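Local coordinates for protein putative glycosyl hydrolase (Bacteroides thetaiotaomicron VPI-5482, PDB 3K11) that is probably a hydrolase of glycosyl hydrolase family 88, acting on a substrate that has not been established, at residues T104-A115 / M154-P165. Sequence-based numbering, arbitrary orientation.
Sequences TDYVQNRFRFLA and MIKLRLKDESLP. With EDO (1,2-ethanediol), chain P.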
loop_
_atom_site.group_PDB
_atom_site.type_symbol
_atom_site.label_atom_id
_atom_site.label_comp_id
_atom_site.label_asym_id
_atom_site.label_seq_id
_atom_site.Cartn_x
_atom_site.Cartn_y
_atom_site.Cartn_z
ATOM N N THR A 104 38.448 14.852 -11.187
ATOM C CA THR A 104 39.267 15.167 -10.019
ATOM C C THR A 104 39.940 16.538 -10.162
ATOM O O THR A 104 40.162 17.216 -9.148
ATOM C CB THR A 104 40.266 14.084 -9.661
ATOM O OG1 THR A 104 40.785 13.508 -10.849
ATOM C CG2 THR A 104 39.602 12.998 -8.774
ATOM N N ASP A 105 40.223 16.980 -11.387
ATOM C CA ASP A 105 40.763 18.341 -11.582
ATOM C C ASP A 105 39.803 19.375 -10.997
ATOM O O ASP A 105 40.222 20.378 -10.403
ATOM C CB ASP A 105 40.925 18.682 -13.051
ATOM C CG ASP A 105 42.096 17.947 -13.725
ATOM O OD1 ASP A 105 42.893 17.285 -13.021
ATOM O OD2 ASP A 105 42.168 18.030 -14.975
ATOM N N TYR A 106 38.511 19.146 -11.191
ATOM C CA TYR A 106 37.493 20.025 -10.633
ATOM C C TYR A 106 37.574 20.104 -9.124
ATOM O O TYR A 106 37.485 21.173 -8.542
ATOM C CB TYR A 106 36.101 19.506 -11.048
ATOM C CG TYR A 106 34.942 20.254 -10.455
ATOM C CD1 TYR A 106 34.397 19.868 -9.228
ATOM C CD2 TYR A 106 34.349 21.318 -11.122
ATOM C CE1 TYR A 106 33.323 20.532 -8.679
ATOM C CE2 TYR A 106 33.250 22.000 -10.565
ATOM C CZ TYR A 106 32.760 21.588 -9.333
ATOM O OH TYR A 106 31.707 22.216 -8.743
ATOM N N VAL A 107 37.683 18.948 -8.475
ATOM C CA VAL A 107 37.705 18.888 -7.027
ATOM C C VAL A 107 38.994 19.505 -6.525
ATOM O O VAL A 107 39.005 20.281 -5.576
ATOM C CB VAL A 107 37.537 17.446 -6.509
ATOM C CG1 VAL A 107 37.432 17.456 -4.993
ATOM C CG2 VAL A 107 36.225 16.782 -7.119
ATOM N N GLN A 108 40.103 19.134 -7.155
ATOM C CA GLN A 108 41.392 19.763 -6.838
ATOM C C GLN A 108 41.285 21.289 -6.873
ATOM O O GLN A 108 41.688 21.985 -5.942
ATOM C CB GLN A 108 42.457 19.295 -7.835
ATOM C CG GLN A 108 42.940 17.850 -7.655
ATOM C CD GLN A 108 43.983 17.706 -6.566
ATOM O OE1 GLN A 108 44.446 18.703 -6.021
ATOM N NE2 GLN A 108 44.375 16.473 -6.263
ATOM N N ASN A 109 40.729 21.803 -7.959
ATOM C CA ASN A 109 40.650 23.224 -8.155
ATOM C C ASN A 109 39.821 23.911 -7.081
ATOM O O ASN A 109 40.258 24.906 -6.506
ATOM C CB ASN A 109 40.098 23.516 -9.531
ATOM C CG ASN A 109 39.883 24.973 -9.767
ATOM O OD1 ASN A 109 38.777 25.480 -9.589
ATOM N ND2 ASN A 109 40.945 25.677 -10.158
ATOM N N ARG A 110 38.637 23.371 -6.804
ATOM C CA ARG A 110 37.763 23.979 -5.786
ATOM C C ARG A 110 38.349 23.896 -4.382
ATOM O O ARG A 110 38.294 24.867 -3.623
ATOM C CB ARG A 110 36.355 23.376 -5.825
ATOM C CG ARG A 110 35.614 23.533 -7.166
ATOM C CD ARG A 110 35.708 24.909 -7.714
ATOM N NE ARG A 110 34.800 25.124 -8.857
ATOM C CZ ARG A 110 35.055 24.778 -10.115
ATOM N NH1 ARG A 110 36.147 24.088 -10.437
ATOM N NH2 ARG A 110 34.198 25.101 -11.064
ATOM N N PHE A 111 38.905 22.740 -4.034
ATOM C CA PHE A 111 39.535 22.593 -2.718
ATOM C C PHE A 111 40.758 23.463 -2.536
ATOM O O PHE A 111 40.958 24.045 -1.477
ATOM C CB PHE A 111 39.909 21.117 -2.434
ATOM C CG PHE A 111 38.742 20.202 -2.151
ATOM C CD1 PHE A 111 37.466 20.687 -1.913
ATOM C CD2 PHE A 111 38.973 18.839 -2.016
ATOM C CE1 PHE A 111 36.459 19.845 -1.597
ATOM C CE2 PHE A 111 37.918 17.983 -1.688
ATOM C CZ PHE A 111 36.689 18.488 -1.526
ATOM N N ARG A 112 41.588 23.574 -3.564
ATOM C CA ARG A 112 42.774 24.422 -3.453
ATOM C C ARG A 112 42.372 25.903 -3.322
ATOM O O ARG A 112 43.019 26.649 -2.611
ATOM C CB ARG A 112 43.713 24.207 -4.640
ATOM C CG ARG A 112 44.391 22.863 -4.563
ATOM C CD ARG A 112 45.172 22.520 -5.799
ATOM N NE ARG A 112 45.655 21.155 -5.665
ATOM C CZ ARG A 112 46.775 20.803 -5.041
ATOM N NH1 ARG A 112 47.584 21.705 -4.528
ATOM N NH2 ARG A 112 47.096 19.531 -4.939
ATOM N N PHE A 113 41.293 26.297 -4.005
ATOM C CA PHE A 113 40.778 27.643 -3.969
ATOM C C PHE A 113 40.263 27.936 -2.570
ATOM O O PHE A 113 40.574 28.960 -1.996
ATOM C CB PHE A 113 39.643 27.802 -4.994
ATOM C CG PHE A 113 38.832 29.070 -4.813
ATOM C CD1 PHE A 113 39.393 30.306 -5.118
ATOM C CD2 PHE A 113 37.540 29.025 -4.339
ATOM C CE1 PHE A 113 38.661 31.475 -4.962
ATOM C CE2 PHE A 113 36.793 30.177 -4.179
ATOM C CZ PHE A 113 37.354 31.409 -4.490
ATOM N N LEU A 114 39.451 27.052 -2.020
ATOM C CA LEU A 114 38.935 27.270 -0.667
ATOM C C LEU A 114 40.077 27.329 0.360
ATOM O O LEU A 114 40.046 28.165 1.269
ATOM C CB LEU A 114 37.934 26.190 -0.294
ATOM C CG LEU A 114 36.593 26.212 -1.044
ATOM C CD1 LEU A 114 35.758 25.002 -0.624
ATOM C CD2 LEU A 114 35.836 27.539 -0.826
ATOM N N ALA A 115 41.063 26.443 0.222
ATOM C CA ALA A 115 42.263 26.458 1.121
ATOM C C ALA A 115 43.032 27.764 1.020
ATOM O O ALA A 115 43.545 28.303 2.020
ATOM C CB ALA A 115 43.199 25.266 0.795
HETATM N N MSE A 154 37.326 16.004 1.421
HETATM C CA MSE A 154 38.675 16.566 1.536
HETATM C C MSE A 154 39.651 15.526 2.061
HETATM O O MSE A 154 40.756 15.434 1.580
HETATM C CB MSE A 154 38.680 17.781 2.453
HETATM C CG MSE A 154 38.060 18.994 1.794
HETATM SE SE MSE A 154 38.114 20.522 3.020
HETATM C CE MSE A 154 37.416 21.834 1.797
ATOM N N ILE A 155 39.230 14.744 3.072
ATOM C CA ILE A 155 40.051 13.618 3.547
ATOM C C ILE A 155 40.322 12.607 2.418
ATOM O O ILE A 155 41.472 12.258 2.144
ATOM C CB ILE A 155 39.384 12.918 4.727
ATOM C CG1 ILE A 155 39.392 13.831 5.968
ATOM C CG2 ILE A 155 40.120 11.615 5.064
ATOM C CD1 ILE A 155 38.263 13.400 7.037
ATOM N N LYS A 156 39.272 12.213 1.694
ATOM C CA LYS A 156 39.425 11.272 0.613
ATOM C C LYS A 156 40.441 11.711 -0.420
ATOM O O LYS A 156 41.319 10.936 -0.814
ATOM C CB LYS A 156 38.098 11.032 -0.074
ATOM C CG LYS A 156 37.107 10.199 0.728
ATOM C CD LYS A 156 35.763 10.272 0.059
ATOM C CE LYS A 156 34.729 9.327 0.648
ATOM N NZ LYS A 156 33.396 9.462 -0.025
ATOM N N LEU A 157 40.373 12.970 -0.837
ATOM C CA LEU A 157 41.313 13.427 -1.858
ATOM C C LEU A 157 42.714 13.659 -1.298
ATOM O O LEU A 157 43.704 13.322 -1.938
ATOM C CB LEU A 157 40.797 14.671 -2.584
ATOM C CG LEU A 157 41.570 15.060 -3.867
ATOM C CD1 LEU A 157 41.604 13.896 -4.861
ATOM C CD2 LEU A 157 40.902 16.271 -4.525
ATOM N N ARG A 158 42.808 14.197 -0.086
ATOM C CA ARG A 158 44.115 14.416 0.466
ATOM C C ARG A 158 44.871 13.110 0.675
ATOM O O ARG A 158 46.099 13.062 0.519
ATOM C CB ARG A 158 44.062 15.217 1.757
ATOM C CG ARG A 158 45.454 15.510 2.293
ATOM C CD ARG A 158 45.448 16.700 3.229
ATOM N NE ARG A 158 46.631 16.586 4.065
ATOM C CZ ARG A 158 47.855 16.832 3.650
ATOM N NH1 ARG A 158 48.086 17.317 2.434
ATOM N NH2 ARG A 158 48.875 16.620 4.475
ATOM N N LEU A 159 44.172 12.051 1.039
ATOM C CA LEU A 159 44.835 10.760 1.171
ATOM C C LEU A 159 45.327 10.228 -0.173
ATOM O O LEU A 159 46.220 9.392 -0.199
ATOM C CB LEU A 159 43.934 9.755 1.865
ATOM C CG LEU A 159 43.732 10.026 3.368
ATOM C CD1 LEU A 159 42.595 9.149 3.921
ATOM C CD2 LEU A 159 45.004 9.839 4.203
ATOM N N LYS A 160 44.790 10.737 -1.276
ATOM C CA LYS A 160 45.280 10.392 -2.616
ATOM C C LYS A 160 46.339 11.366 -3.117
ATOM O O LYS A 160 47.066 11.041 -4.058
ATOM C CB LYS A 160 44.126 10.343 -3.603
ATOM C CG LYS A 160 43.098 9.270 -3.331
ATOM C CD LYS A 160 41.934 9.388 -4.311
ATOM C CE LYS A 160 40.980 8.165 -4.241
ATOM N NZ LYS A 160 40.240 7.856 -5.535
ATOM N N ASP A 161 46.470 12.525 -2.467
ATOM C CA ASP A 161 47.377 13.580 -2.887
ATOM C C ASP A 161 47.845 14.442 -1.711
ATOM O O ASP A 161 47.228 15.427 -1.351
ATOM C CB ASP A 161 46.667 14.478 -3.895
ATOM C CG ASP A 161 47.544 15.586 -4.418
ATOM O OD1 ASP A 161 48.752 15.640 -4.072
ATOM O OD2 ASP A 161 47.015 16.415 -5.187
ATOM N N GLU A 162 49.010 14.098 -1.183
ATOM C CA GLU A 162 49.610 14.779 -0.062
ATOM C C GLU A 162 49.881 16.246 -0.361
ATOM O O GLU A 162 50.097 17.007 0.555
ATOM C CB GLU A 162 50.944 14.078 0.328
ATOM N N SER A 163 49.896 16.659 -1.627
ATOM C CA SER A 163 50.121 18.072 -1.937
ATOM C C SER A 163 48.856 18.930 -1.762
ATOM O O SER A 163 48.935 20.133 -1.851
ATOM C CB SER A 163 50.632 18.244 -3.352
ATOM O OG SER A 163 49.620 18.116 -4.321
ATOM N N LEU A 164 47.711 18.308 -1.532
ATOM C CA LEU A 164 46.436 19.041 -1.403
ATOM C C LEU A 164 46.403 19.738 -0.039
ATOM O O LEU A 164 46.345 19.062 1.004
ATOM C CB LEU A 164 45.270 18.058 -1.532
ATOM C CG LEU A 164 43.894 18.708 -1.540
ATOM C CD1 LEU A 164 43.687 19.578 -2.785
ATOM C CD2 LEU A 164 42.761 17.641 -1.402
ATOM N N PRO A 165 46.451 21.084 -0.012
ATOM C CA PRO A 165 46.672 21.756 1.260
ATOM C C PRO A 165 45.411 22.009 2.104
ATOM O O PRO A 165 45.189 23.125 2.594
ATOM C CB PRO A 165 47.378 23.048 0.821
ATOM C CG PRO A 165 46.692 23.374 -0.425
ATOM C CD PRO A 165 46.397 22.060 -1.119
HETATM C C1 EDO P . 50.188 10.751 -2.277
HETATM O O1 EDO P . 50.397 12.144 -2.161
HETATM C C2 EDO P . 49.626 10.277 -0.952
HETATM O O2 EDO P . 48.858 9.125 -1.277
#
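M154 CG sits over the centre of one face of the F111 ring and V107 CG1 near the rim of the opposite face, with L164 CD2 at the ring edge. M154 CG is 3.6 Å from the ring centroid, 14° off the normal, in a CH-pi contact; the selenium of this selenomethionine lies farther out above the same face, at 5.0 Å from the centroid, a Met-aromatic contact. L157 CD2 approaches the ring obliquely and also packs 3.7 Å from V107 CG1. The guanidinium of R112 is lined differently: L164 CA and P165 CD lie over one face, while Q108, D161 OD2 and S163 OG lie at its edge. R112 NE and NH2 both grip Q108 OE1, one helical turn back, and Q108 NE2 reaches D161 OD2 at 2.9 Å on the anti lone pair. Q108 gets there through a bend at chi2 (-81°). This is helix-helix packing in what is expected, from family 88, to be an (alpha/alpha)6 barrel: residues 104-115 and 154-160 cross at -107°, and the loop 161-165 then runs alongside helix 104-115, from Q108 to A115. NH2 of R112 also bonds S163 OG at 3.0 Å, and its salt bridge to D161 OD2 has weak hydrogen-bond geometry. A leucine in place of R112 would probably leave the D161 carboxylate without its cationic mate and Q108 OE1 without both of these donors, the amide then held here by NE2 alone. D161 OD1 is held by S163 N in an Asx turn and by S163 OG at 2.6 Å, fixing the carboxylate within the type I turn from D161 to L164. Farther along, A115 CB touches P165 O. Y88 meets the F111 ring, and helix 167-180 packs against M154 through L169, I170 and Y173.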